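Local coordinates for protein dual specificity phosphatase-like 15 isoform a (Homo sapiens, PDB 1YZ4) that removes phosphate from phosphotyrosine, phosphoserine and phosphothreonine in proteins, as the catalytic domain of a dual-specificity phosphatase, at residues P57-T61 / I95-T99; G14-F20 / N86-F92; T35-H41 / I51-P57. The protein carries 1 engineered substitution. All blocks are in the same frame, centred on the assembly; numbering follows the deposited sequence.

In the fold
Starting from the N terminus, strand 15-18 (contact 2) waits for its partner while the chain runs through helix 26-31 to strand 36-40. Contact 3 closes first, over a loop of nine residues without helix or strand, adding edge strand 52-56. Both its segments fall within the span enclosed by contact 2. Pro57 ends contact 3 and opens contact 1. Helix 70-82 follows, then strand 87-91 returns to pair with strands 15-18 and 36-40, completing contact 2. The end of the phosphate-binding loop and the start of helix 97-110 then meet the loop after strand 52-56, closing contact 1, which crosses contact 2. Contacts 2 and 3 build the parallel part of the sheet.

Contact 1 of 3, residues P57-T61 / I95-T99; sequences PVADT and ISRST. With BOG (octyl beta-D-glucopyranoside), chain C; SO4 (sulfate ion), chain D.
The phosphate-binding P-loop of the protein-tyrosine phosphatase signature meets, in this contact, the loop that leaves strand 52-56. Residues 57-61 are extended and irregular; residues 95-99 end the P-loop and start helix 97-110. The backbones come closest at Asp60 and Arg97, with CA atoms 6.2 Å apart, and 219 Å² is buried, most of it on Arg97 and Asp60. Arg97 (chi1 m, chi2 t, chi3 m) reaches across the gap: its NH1 donates to Val58 O at 2.8 Å. Asp60 CB covers one face of the guanidinium, 3.7 Å from Arg97 NE. The Asp60 side chain (chi1 t) points at the P-loop, its OD1 2.4 Å from Ser96 OG. Asn131 ND2 is hydrogen-bonded to Asp60 OD1. Arg97 grips a sulfate, probably from the crystallisation liquor, by NE to SO4 O2 (2.7 Å) and NH2 to SO4 O1 (2.9 Å). Backbone amides add to the grip: Ile95 N to SO4 O3 at 2.9 Å, Ser96 N to SO4 O4 at 3.0 Å and Arg97 N to SO4 O2 at 3.0 Å; Ala93 N and Ser91 OG also bind it. Arg97 NH2 also holds O4 of the octyl glucoside (3.1 Å). A ring of amides and an arginine at the helix N terminus around a tetrahedral anion is the hallmark of the protein-tyrosine phosphatase active site.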
loop_
_atom_site.group_PDB
_atom_site.type_symbol
_atom_site.label_atom_id
_atom_site.label_comp_id
_atom_site.label_asym_id
_atom_site.label_seq_id
_atom_site.Cartn_x
_atom_site.Cartn_y
_atom_site.Cartn_z
ATOM N N PRO A 57 -5.994 9.876 -6.539
ATOM C CA PRO A 57 -7.437 10.140 -6.606
ATOM C C PRO A 57 -8.218 9.038 -7.294
ATOM O O PRO A 57 -8.610 9.179 -8.448
ATOM C CB PRO A 57 -7.497 11.447 -7.381
ATOM C CG PRO A 57 -6.420 11.224 -8.413
ATOM C CD PRO A 57 -5.281 10.619 -7.596
ATOM N N VAL A 58 -8.465 7.952 -6.576
ATOM C CA VAL A 58 -9.180 6.820 -7.144
ATOM C C VAL A 58 -10.295 6.331 -6.228
ATOM O O VAL A 58 -10.120 6.232 -5.014
ATOM C CB VAL A 58 -8.196 5.659 -7.420
ATOM C CG1 VAL A 58 -8.946 4.377 -7.696
ATOM C CG2 VAL A 58 -7.309 6.013 -8.598
ATOM N N ALA A 59 -11.440 6.025 -6.826
ATOM C CA ALA A 59 -12.590 5.535 -6.082
ATOM C C ALA A 59 -12.531 4.009 -5.971
ATOM O O ALA A 59 -11.805 3.353 -6.720
ATOM C CB ALA A 59 -13.884 5.964 -6.784
ATOM N N ASP A 60 -13.286 3.440 -5.036
ATOM C CA ASP A 60 -13.296 1.994 -4.888
ATOM C C ASP A 60 -14.397 1.327 -5.709
ATOM O O ASP A 60 -15.479 1.047 -5.192
ATOM C CB ASP A 60 -13.448 1.587 -3.417
ATOM C CG ASP A 60 -13.344 0.083 -3.227
ATOM O OD1 ASP A 60 -12.621 -0.533 -4.040
ATOM O OD2 ASP A 60 -13.958 -0.479 -2.284
ATOM N N THR A 61 -14.122 1.101 -6.993
ATOM C CA THR A 61 -15.063 0.428 -7.887
ATOM C C THR A 61 -14.219 -0.486 -8.760
ATOM O O THR A 61 -13.109 -0.129 -9.158
ATOM C CB THR A 61 -15.852 1.410 -8.786
ATOM O OG1 THR A 61 -15.152 1.611 -10.018
ATOM C CG2 THR A 61 -16.031 2.747 -8.088
ATOM N N ILE A 95 -10.115 -1.193 3.380
ATOM C CA ILE A 95 -10.461 -2.519 2.883
ATOM C C ILE A 95 -9.866 -2.954 1.547
ATOM O O ILE A 95 -9.096 -3.921 1.501
ATOM C CB ILE A 95 -12.000 -2.706 2.766
ATOM C CG1 ILE A 95 -12.665 -2.504 4.132
ATOM C CG2 ILE A 95 -12.309 -4.109 2.211
ATOM C CD1 ILE A 95 -14.181 -2.678 4.122
ATOM N N SER A 96 -10.215 -2.262 0.463
ATOM C CA SER A 96 -9.735 -2.698 -0.843
ATOM C C SER A 96 -8.681 -1.891 -1.598
ATOM O O SER A 96 -7.736 -2.484 -2.109
ATOM C CB SER A 96 -10.930 -2.948 -1.768
ATOM O OG SER A 96 -11.450 -1.741 -2.262
ATOM N N ARG A 97 -8.830 -0.566 -1.678
ATOM C CA ARG A 97 -7.870 0.276 -2.405
ATOM C C ARG A 97 -6.420 0.258 -1.896
ATOM O O ARG A 97 -5.488 0.017 -2.669
ATOM C CB ARG A 97 -8.365 1.727 -2.457
ATOM C CG ARG A 97 -9.456 1.973 -3.493
ATOM C CD ARG A 97 -10.049 3.371 -3.384
ATOM N NE ARG A 97 -10.638 3.640 -2.075
ATOM C CZ ARG A 97 -11.392 4.706 -1.796
ATOM N NH1 ARG A 97 -11.655 5.605 -2.734
ATOM N NH2 ARG A 97 -11.890 4.878 -0.581
ATOM N N SER A 98 -6.222 0.528 -0.610
ATOM C CA SER A 98 -4.875 0.533 -0.049
ATOM C C SER A 98 -4.290 -0.877 -0.099
ATOM O O SER A 98 -3.088 -1.072 -0.312
ATOM C CB SER A 98 -4.908 1.027 1.403
ATOM O OG SER A 98 -5.732 0.199 2.215
ATOM N N THR A 99 -5.160 -1.858 0.095
ATOM C CA THR A 99 -4.768 -3.260 0.091
ATOM C C THR A 99 -4.210 -3.672 -1.265
ATOM O O THR A 99 -3.214 -4.388 -1.351
ATOM C CB THR A 99 -5.975 -4.148 0.444
ATOM O OG1 THR A 99 -6.540 -3.697 1.684
ATOM C CG2 THR A 99 -5.557 -5.593 0.587
HETATM C C1 BOG C . -17.237 7.616 1.828
HETATM O O1 BOG C . -18.605 7.750 2.231
HETATM C C2 BOG C . -17.043 6.246 1.118
HETATM O O2 BOG C . -17.367 5.190 2.003
HETATM C C3 BOG C . -15.585 6.111 0.668
HETATM O O3 BOG C . -15.398 4.878 0.002
HETATM C C4 BOG C . -15.271 7.259 -0.282
HETATM O O4 BOG C . -13.926 7.154 -0.710
HETATM C C5 BOG C . -15.493 8.616 0.443
HETATM O O5 BOG C . -16.868 8.682 0.903
HETATM C C6 BOG C . -15.222 9.780 -0.509
HETATM O O6 BOG C . -15.543 11.017 0.106
HETATM C "C1'" BOG C . -18.858 8.749 3.230
HETATM C "C2'" BOG C . -19.794 8.101 4.228
HETATM C "C3'" BOG C . -18.986 7.232 5.169
HETATM C "C4'" BOG C . -19.835 6.506 6.197
HETATM C "C5'" BOG C . -18.973 5.647 7.130
HETATM C "C6'" BOG C . -17.965 4.779 6.389
HETATM C "C7'" BOG C . -17.142 3.971 7.358
HETATM C "C8'" BOG C . -16.142 3.121 6.621
HETATM S S SO4 D . -11.204 1.344 0.825
HETATM O O1 SO4 D . -12.012 2.513 1.147
HETATM O O2 SO4 D . -10.666 1.474 -0.524
HETATM O O3 SO4 D . -10.116 1.216 1.770
HETATM O O4 SO4 D . -11.997 0.125 0.900
#

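Contact 2 of 3, residues G14-F20 / N86-F92; sequences GLYLGNF and NCLVHSF. Engineered in segment 86-92: Ser91 (natural residue Cys). With BOG (octyl beta-D-glucopyranoside), chain C; SO4 (sulfate ion), chain D.
Strands 15-18 and 87-91 run parallel, 4.6 Å apart at closest approach and crossed at -24°, in register Leu15-Cys87, Tyr16-Leu88, Leu17-Val89, Gly18-His90. The ladder includes Tyr16 N to Cys87 O (2.7 Å) and Val89 N to Tyr16 O (2.8 Å). A CB on Gly14 (phi 82°) would jam against the preceding carbonyl O; Asn86 ND2 lies 3.4 Å from Gly14 CA. Gly18 leaves the key hollow: Leu88 (chi1 t, chi2 p) fills it, CD1 3.6 Å from Gly18 N and 4.2 Å from Tyr16 CB. On the other face, covered by helices 70-82 and 97-110, Leu15 CD1 packs against Val89 CG2 (4.1 Å), Leu15, Cys87 and Val89 meet Ile77, and Leu17 packs on Ser98 and Val102. Beyond the strands Phe20 N donates to Phe92 O (3.3 Å), and Phe20 (chi1 p) and Phe92 (chi1 t) form an offset stack, centroids 4.0 Å apart and planes at 7°; octyl glucoside C1 lies over the opposite face of Phe92. Engineered Ser91 replaces the natural Cys, the predicted phosphocysteine position; its OG donates to SO4 O3 (2.5 Å). A parallel strand delivering this position into the P-loop is characteristic of the protein-tyrosine phosphatase fold.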
loop_
_atom_site.group_PDB
_atom_site.type_symbol
_atom_site.label_atom_id
_atom_site.label_comp_id
_atom_site.label_asym_id
_atom_site.label_seq_id
_atom_site.Cartn_x
_atom_site.Cartn_y
_atom_site.Cartn_z
ATOM N N GLY A 14 8.721 -1.025 7.821
ATOM C CA GLY A 14 8.636 0.206 7.056
ATOM C C GLY A 14 7.397 0.379 6.181
ATOM O O GLY A 14 7.309 1.363 5.439
ATOM N N LEU A 15 6.435 -0.541 6.262
ATOM C CA LEU A 15 5.216 -0.442 5.444
ATOM C C LEU A 15 3.936 -0.748 6.225
ATOM O O LEU A 15 3.846 -1.771 6.902
ATOM C CB LEU A 15 5.320 -1.392 4.246
ATOM C CG LEU A 15 4.151 -1.413 3.265
ATOM C CD1 LEU A 15 3.905 -0.019 2.715
ATOM C CD2 LEU A 15 4.464 -2.391 2.139
ATOM N N TYR A 16 2.938 0.127 6.121
ATOM C CA TYR A 16 1.681 -0.073 6.841
ATOM C C TYR A 16 0.423 0.160 6.013
ATOM O O TYR A 16 0.438 0.879 5.010
ATOM C CB TYR A 16 1.604 0.839 8.068
ATOM C CG TYR A 16 2.683 0.616 9.097
ATOM C CD1 TYR A 16 3.982 1.074 8.882
ATOM C CD2 TYR A 16 2.406 -0.045 10.294
ATOM C CE1 TYR A 16 4.978 0.884 9.834
ATOM C CE2 TYR A 16 3.392 -0.238 11.250
ATOM C CZ TYR A 16 4.675 0.232 11.011
ATOM O OH TYR A 16 5.651 0.071 11.958
ATOM N N LEU A 17 -0.669 -0.452 6.468
ATOM C CA LEU A 17 -1.977 -0.333 5.835
ATOM C C LEU A 17 -2.925 0.321 6.827
ATOM O O LEU A 17 -2.880 0.025 8.022
ATOM C CB LEU A 17 -2.513 -1.714 5.448
ATOM C CG LEU A 17 -2.167 -2.243 4.052
ATOM C CD1 LEU A 17 -2.635 -3.678 3.902
ATOM C CD2 LEU A 17 -2.833 -1.358 3.003
ATOM N N GLY A 18 -3.777 1.217 6.343
ATOM C CA GLY A 18 -4.707 1.873 7.243
ATOM C C GLY A 18 -5.913 2.506 6.574
ATOM O O GLY A 18 -6.056 2.475 5.354
ATOM N N ASN A 19 -6.784 3.078 7.396
ATOM C CA ASN A 19 -7.995 3.735 6.936
ATOM C C ASN A 19 -7.853 5.235 7.192
ATOM O O ASN A 19 -6.838 5.681 7.736
ATOM C CB ASN A 19 -9.192 3.197 7.709
ATOM C CG ASN A 19 -8.985 3.275 9.208
ATOM O OD1 ASN A 19 -8.588 4.319 9.743
ATOM N ND2 ASN A 19 -9.245 2.170 9.899
ATOM N N PHE A 20 -8.881 5.999 6.829
ATOM C CA PHE A 20 -8.872 7.453 6.991
ATOM C C PHE A 20 -8.633 7.913 8.430
ATOM O O PHE A 20 -8.096 8.996 8.662
ATOM C CB PHE A 20 -10.177 8.046 6.456
ATOM C CG PHE A 20 -11.332 7.962 7.416
ATOM C CD1 PHE A 20 -11.727 9.081 8.146
ATOM C CD2 PHE A 20 -12.031 6.773 7.584
ATOM C CE1 PHE A 20 -12.803 9.014 9.025
ATOM C CE2 PHE A 20 -13.109 6.697 8.462
ATOM C CZ PHE A 20 -13.496 7.817 9.182
ATOM N N ASN A 86 9.233 5.266 6.738
ATOM C CA ASN A 86 8.113 4.371 7.004
ATOM C C ASN A 86 6.912 4.861 6.214
ATOM O O ASN A 86 6.505 6.020 6.337
ATOM C CB ASN A 86 7.773 4.332 8.493
ATOM C CG ASN A 86 8.850 3.669 9.314
ATOM O OD1 ASN A 86 9.845 4.294 9.673
ATOM N ND2 ASN A 86 8.664 2.388 9.606
ATOM N N CYS A 87 6.341 3.976 5.406
ATOM C CA CYS A 87 5.210 4.367 4.585
ATOM C C CYS A 87 3.874 3.762 4.971
ATOM O O CYS A 87 3.752 2.550 5.159
ATOM C CB CYS A 87 5.488 4.052 3.110
ATOM S SG CYS A 87 4.174 4.617 1.983
ATOM N N LEU A 88 2.877 4.632 5.091
ATOM C CA LEU A 88 1.519 4.205 5.402
ATOM C C LEU A 88 0.659 4.397 4.159
ATOM O O LEU A 88 0.529 5.511 3.657
ATOM C CB LEU A 88 0.914 5.038 6.543
ATOM C CG LEU A 88 -0.626 5.108 6.536
ATOM C CD1 LEU A 88 -1.214 3.745 6.890
ATOM C CD2 LEU A 88 -1.115 6.154 7.526
ATOM N N VAL A 89 0.089 3.315 3.649
ATOM C CA VAL A 89 -0.794 3.434 2.496
ATOM C C VAL A 89 -2.213 3.295 3.055
ATOM O O VAL A 89 -2.506 2.347 3.790
ATOM C CB VAL A 89 -0.541 2.322 1.449
ATOM C CG1 VAL A 89 -1.392 2.580 0.209
ATOM C CG2 VAL A 89 0.943 2.269 1.081
ATOM N N HIS A 90 -3.090 4.236 2.718
ATOM C CA HIS A 90 -4.455 4.176 3.225
ATOM C C HIS A 90 -5.544 4.576 2.235
ATOM O O HIS A 90 -5.306 5.302 1.263
ATOM C CB HIS A 90 -4.574 5.058 4.470
ATOM C CG HIS A 90 -4.554 6.522 4.169
ATOM N ND1 HIS A 90 -5.675 7.212 3.758
ATOM C CD2 HIS A 90 -3.546 7.426 4.196
ATOM C CE1 HIS A 90 -5.359 8.479 3.549
ATOM N NE2 HIS A 90 -4.073 8.634 3.807
ATOM N N SER A 91 -6.744 4.072 2.507
ATOM C CA SER A 91 -7.949 4.360 1.734
ATOM C C SER A 91 -9.029 4.445 2.809
ATOM O O SER A 91 -8.856 3.894 3.903
ATOM C CB SER A 91 -8.238 3.259 0.706
ATOM O OG SER A 91 -7.813 1.987 1.161
ATOM N N PHE A 92 -10.131 5.125 2.508
ATOM C CA PHE A 92 -11.187 5.343 3.499
ATOM C C PHE A 92 -11.577 4.223 4.459
ATOM O O PHE A 92 -11.465 4.389 5.675
ATOM C CB PHE A 92 -12.465 5.870 2.838
ATOM C CG PHE A 92 -13.320 6.686 3.773
ATOM C CD1 PHE A 92 -12.945 7.983 4.124
ATOM C CD2 PHE A 92 -14.466 6.148 4.345
ATOM C CE1 PHE A 92 -13.700 8.733 5.035
ATOM C CE2 PHE A 92 -15.223 6.889 5.257
ATOM C CZ PHE A 92 -14.837 8.183 5.600
HETATM C C1 BOG C . -17.237 7.616 1.828
HETATM O O1 BOG C . -18.605 7.750 2.231
HETATM C C2 BOG C . -17.043 6.246 1.118
HETATM O O2 BOG C . -17.367 5.190 2.003
HETATM C C3 BOG C . -15.585 6.111 0.668
HETATM O O3 BOG C . -15.398 4.878 0.002
HETATM C C4 BOG C . -15.271 7.259 -0.282
HETATM O O4 BOG C . -13.926 7.154 -0.710
HETATM C C5 BOG C . -15.493 8.616 0.443
HETATM O O5 BOG C . -16.868 8.682 0.903
HETATM C C6 BOG C . -15.222 9.780 -0.509
HETATM O O6 BOG C . -15.543 11.017 0.106
HETATM C "C1'" BOG C . -18.858 8.749 3.230
HETATM C "C2'" BOG C . -19.794 8.101 4.228
HETATM C "C3'" BOG C . -18.986 7.232 5.169
HETATM C "C4'" BOG C . -19.835 6.506 6.197
HETATM C "C5'" BOG C . -18.973 5.647 7.130
HETATM C "C6'" BOG C . -17.965 4.779 6.389
HETATM C "C7'" BOG C . -17.142 3.971 7.358
HETATM C "C8'" BOG C . -16.142 3.121 6.621
HETATM S S SO4 D . -11.204 1.344 0.825
HETATM O O1 SO4 D . -12.012 2.513 1.147
HETATM O O2 SO4 D . -10.666 1.474 -0.524
HETATM O O3 SO4 D . -10.116 1.216 1.770
HETATM O O4 SO4 D . -11.997 0.125 0.900
#

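Contact 3 of 3, residues T35-H41 / I51-P57. With BOG (octyl beta-D-glucopyranoside), chain C.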
loop_
_atom_site.group_PDB
_atom_site.type_symbol
_atom_site.label_atom_id
_atom_site.label_comp_id
_atom_site.label_asym_id
_atom_site.label_seq_id
_atom_site.Cartn_x
_atom_site.Cartn_y
_atom_site.Cartn_z
ATOM N N THR A 35 6.853 8.379 7.929
ATOM C CA THR A 35 7.437 9.536 7.246
ATOM C C THR A 35 6.849 9.739 5.858
ATOM O O THR A 35 7.034 10.786 5.241
ATOM C CB THR A 35 8.962 9.389 7.084
ATOM O OG1 THR A 35 9.250 8.198 6.337
ATOM C CG2 THR A 35 9.646 9.334 8.449
ATOM N N HIS A 36 6.151 8.723 5.364
ATOM C CA HIS A 36 5.547 8.788 4.039
ATOM C C HIS A 36 4.159 8.183 4.037
ATOM O O HIS A 36 3.882 7.219 4.747
ATOM C CB HIS A 36 6.423 8.058 3.022
ATOM C CG HIS A 36 7.755 8.700 2.807
ATOM N ND1 HIS A 36 8.753 8.679 3.759
ATOM C CD2 HIS A 36 8.242 9.413 1.764
ATOM C CE1 HIS A 36 9.797 9.353 3.310
ATOM N NE2 HIS A 36 9.512 9.809 2.102
ATOM N N ILE A 37 3.291 8.748 3.214
ATOM C CA ILE A 37 1.925 8.279 3.121
ATOM C C ILE A 37 1.436 8.368 1.693
ATOM O O ILE A 37 1.756 9.307 0.962
ATOM C CB ILE A 37 0.961 9.142 3.979
ATOM C CG1 ILE A 37 1.304 9.020 5.469
ATOM C CG2 ILE A 37 -0.495 8.728 3.707
ATOM C CD1 ILE A 37 0.433 9.932 6.376
ATOM N N ILE A 38 0.669 7.367 1.296
ATOM C CA ILE A 38 0.076 7.356 -0.020
ATOM C C ILE A 38 -1.404 7.438 0.293
ATOM O O ILE A 38 -1.945 6.563 0.967
ATOM C CB ILE A 38 0.353 6.049 -0.778
ATOM C CG1 ILE A 38 1.848 5.924 -1.090
ATOM C CG2 ILE A 38 -0.481 6.007 -2.065
ATOM C CD1 ILE A 38 2.176 4.727 -1.973
ATOM N N SER A 39 -2.046 8.512 -0.148
ATOM C CA SER A 39 -3.469 8.670 0.084
ATOM C C SER A 39 -4.230 8.330 -1.191
ATOM O O SER A 39 -4.042 8.967 -2.234
ATOM C CB SER A 39 -3.788 10.102 0.508
ATOM O OG SER A 39 -3.151 10.412 1.731
ATOM N N ILE A 40 -5.071 7.310 -1.103
ATOM C CA ILE A 40 -5.889 6.886 -2.225
ATOM C C ILE A 40 -7.301 7.314 -1.853
ATOM O O ILE A 40 -8.054 6.557 -1.238
ATOM C CB ILE A 40 -5.840 5.360 -2.409
ATOM C CG1 ILE A 40 -4.390 4.876 -2.378
ATOM C CG2 ILE A 40 -6.444 4.983 -3.745
ATOM C CD1 ILE A 40 -4.254 3.371 -2.326
ATOM N N HIS A 41 -7.641 8.545 -2.218
ATOM C CA HIS A 41 -8.943 9.114 -1.901
ATOM C C HIS A 41 -9.396 9.939 -3.095
ATOM O O HIS A 41 -8.569 10.549 -3.764
ATOM C CB HIS A 41 -8.803 10.006 -0.664
ATOM C CG HIS A 41 -10.104 10.432 -0.066
ATOM N ND1 HIS A 41 -11.077 9.532 0.319
ATOM C CD2 HIS A 41 -10.570 11.659 0.273
ATOM C CE1 HIS A 41 -12.083 10.187 0.874
ATOM N NE2 HIS A 41 -11.801 11.478 0.858
ATOM N N ILE A 51 5.580 15.064 6.663
ATOM C CA ILE A 51 5.233 13.810 6.005
ATOM C C ILE A 51 5.157 14.059 4.503
ATOM O O ILE A 51 4.604 15.060 4.054
ATOM C CB ILE A 51 3.870 13.231 6.507
ATOM C CG1 ILE A 51 3.993 12.792 7.974
ATOM C CG2 ILE A 51 3.461 12.031 5.653
ATOM C CD1 ILE A 51 2.744 12.120 8.545
ATOM N N THR A 52 5.732 13.153 3.727
ATOM C CA THR A 52 5.717 13.291 2.281
ATOM C C THR A 52 4.540 12.496 1.729
ATOM O O THR A 52 4.449 11.287 1.928
ATOM C CB THR A 52 7.025 12.781 1.675
ATOM O OG1 THR A 52 8.122 13.439 2.316
ATOM C CG2 THR A 52 7.075 13.075 0.184
ATOM N N TYR A 53 3.638 13.185 1.045
ATOM C CA TYR A 53 2.459 12.535 0.498
ATOM C C TYR A 53 2.503 12.255 -0.987
ATOM O O TYR A 53 3.188 12.924 -1.765
ATOM C CB TYR A 53 1.200 13.376 0.748
ATOM C CG TYR A 53 0.732 13.446 2.176
ATOM C CD1 TYR A 53 1.420 14.207 3.116
ATOM C CD2 TYR A 53 -0.419 12.769 2.585
ATOM C CE1 TYR A 53 0.976 14.303 4.428
ATOM C CE2 TYR A 53 -0.877 12.854 3.903
ATOM C CZ TYR A 53 -0.173 13.623 4.818
ATOM O OH TYR A 53 -0.594 13.710 6.120
ATOM N N LEU A 54 1.731 11.251 -1.363
ATOM C CA LEU A 54 1.575 10.869 -2.743
ATOM C C LEU A 54 0.058 10.751 -2.834
ATOM O O LEU A 54 -0.552 9.935 -2.132
ATOM C CB LEU A 54 2.241 9.521 -3.020
ATOM C CG LEU A 54 2.322 9.186 -4.510
ATOM C CD1 LEU A 54 3.191 10.229 -5.198
ATOM C CD2 LEU A 54 2.893 7.788 -4.713
ATOM N N ARG A 55 -0.555 11.590 -3.660
ATOM C CA ARG A 55 -2.002 11.563 -3.818
ATOM C C ARG A 55 -2.434 10.737 -5.021
ATOM O O ARG A 55 -1.962 10.947 -6.139
ATOM C CB ARG A 55 -2.551 12.985 -3.936
ATOM C CG ARG A 55 -2.693 13.714 -2.606
ATOM C CD ARG A 55 -2.989 15.201 -2.820
ATOM N NE ARG A 55 -3.288 15.904 -1.575
ATOM C CZ ARG A 55 -3.359 17.229 -1.465
ATOM N NH1 ARG A 55 -3.147 17.998 -2.528
ATOM N NH2 ARG A 55 -3.658 17.787 -0.296
ATOM N N ILE A 56 -3.328 9.789 -4.764
ATOM C CA ILE A 56 -3.870 8.905 -5.788
ATOM C C ILE A 56 -5.395 9.016 -5.699
ATOM O O ILE A 56 -6.031 8.342 -4.889
ATOM C CB ILE A 56 -3.439 7.443 -5.537
ATOM C CG1 ILE A 56 -1.908 7.342 -5.545
ATOM C CG2 ILE A 56 -4.032 6.531 -6.606
ATOM C CD1 ILE A 56 -1.241 7.736 -6.879
ATOM N N PRO A 57 -5.994 9.876 -6.539
ATOM C CA PRO A 57 -7.437 10.140 -6.606
ATOM C C PRO A 57 -8.218 9.038 -7.294
ATOM O O PRO A 57 -8.610 9.179 -8.448
ATOM C CB PRO A 57 -7.497 11.447 -7.381
ATOM C CG PRO A 57 -6.420 11.224 -8.413
ATOM C CD PRO A 57 -5.281 10.619 -7.596
HETATM C C1 BOG C . -17.237 7.616 1.828
HETATM O O1 BOG C . -18.605 7.750 2.231
HETATM C C2 BOG C . -17.043 6.246 1.118
HETATM O O2 BOG C . -17.367 5.190 2.003
HETATM C C3 BOG C . -15.585 6.111 0.668
HETATM O O3 BOG C . -15.398 4.878 0.002
HETATM C C4 BOG C . -15.271 7.259 -0.282
HETATM O O4 BOG C . -13.926 7.154 -0.710
HETATM C C5 BOG C . -15.493 8.616 0.443
HETATM O O5 BOG C . -16.868 8.682 0.903
HETATM C C6 BOG C . -15.222 9.780 -0.509
HETATM O O6 BOG C . -15.543 11.017 0.106
HETATM C "C1'" BOG C . -18.858 8.749 3.230
HETATM C "C2'" BOG C . -19.794 8.101 4.228
HETATM C "C3'" BOG C . -18.986 7.232 5.169
HETATM C "C4'" BOG C . -19.835 6.506 6.197
HETATM C "C5'" BOG C . -18.973 5.647 7.130
HETATM C "C6'" BOG C . -17.965 4.779 6.389
HETATM C "C7'" BOG C . -17.142 3.971 7.358
HETATM C "C8'" BOG C . -16.142 3.121 6.621
HETATM O O HOH W 1 9.248 13.034 5.176
#
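Ile37 gives up more surface here than any other residue. Its side chain (chi1 m, chi2 t) lies along strand 52-56, with CG1 3.7 Å from Ile51 CG2 and CD1 4.0 Å from Tyr53 CE2, so that it packs against both Ile51 and Tyr53. Both Ile37 N and Ile37 O bond to strand 52-56: Ile37 N donates to Thr52 O (3.1 Å) and Ile37 O accepts from Leu54 N (3.0 Å). The Tyr53 hydroxyl is hydrogen-bonded to Leu48 N. The two strands are parallel neighbours at one side of the five-stranded mixed sheet of the phosphatase domain, axes 4.8 Å apart and crossed at -17°, with 52-56 outermost; strand 87-91 pairs with the other edge of 36-40. Ile56, second in buried area, faces the helix-covered side together with Ile38, Leu54 and Ile40. Its CG1 touches Ile38 CG2 and its CG2 touches Ile40 CG2, both at 4.0 Å. Ile56 N donates to Ser39 O at 2.8 Å; towards His41 the pairing slackens, His41 N reaching Ile56 O only by a weak bond of 3.1 Å, while Ile40 CA comes within 3.0 Å of that oxygen. At the opposite end, the oxygen of one water lies 3.2 Å from Thr35 O and 3.1 Å from Thr52 OG1, bridging them.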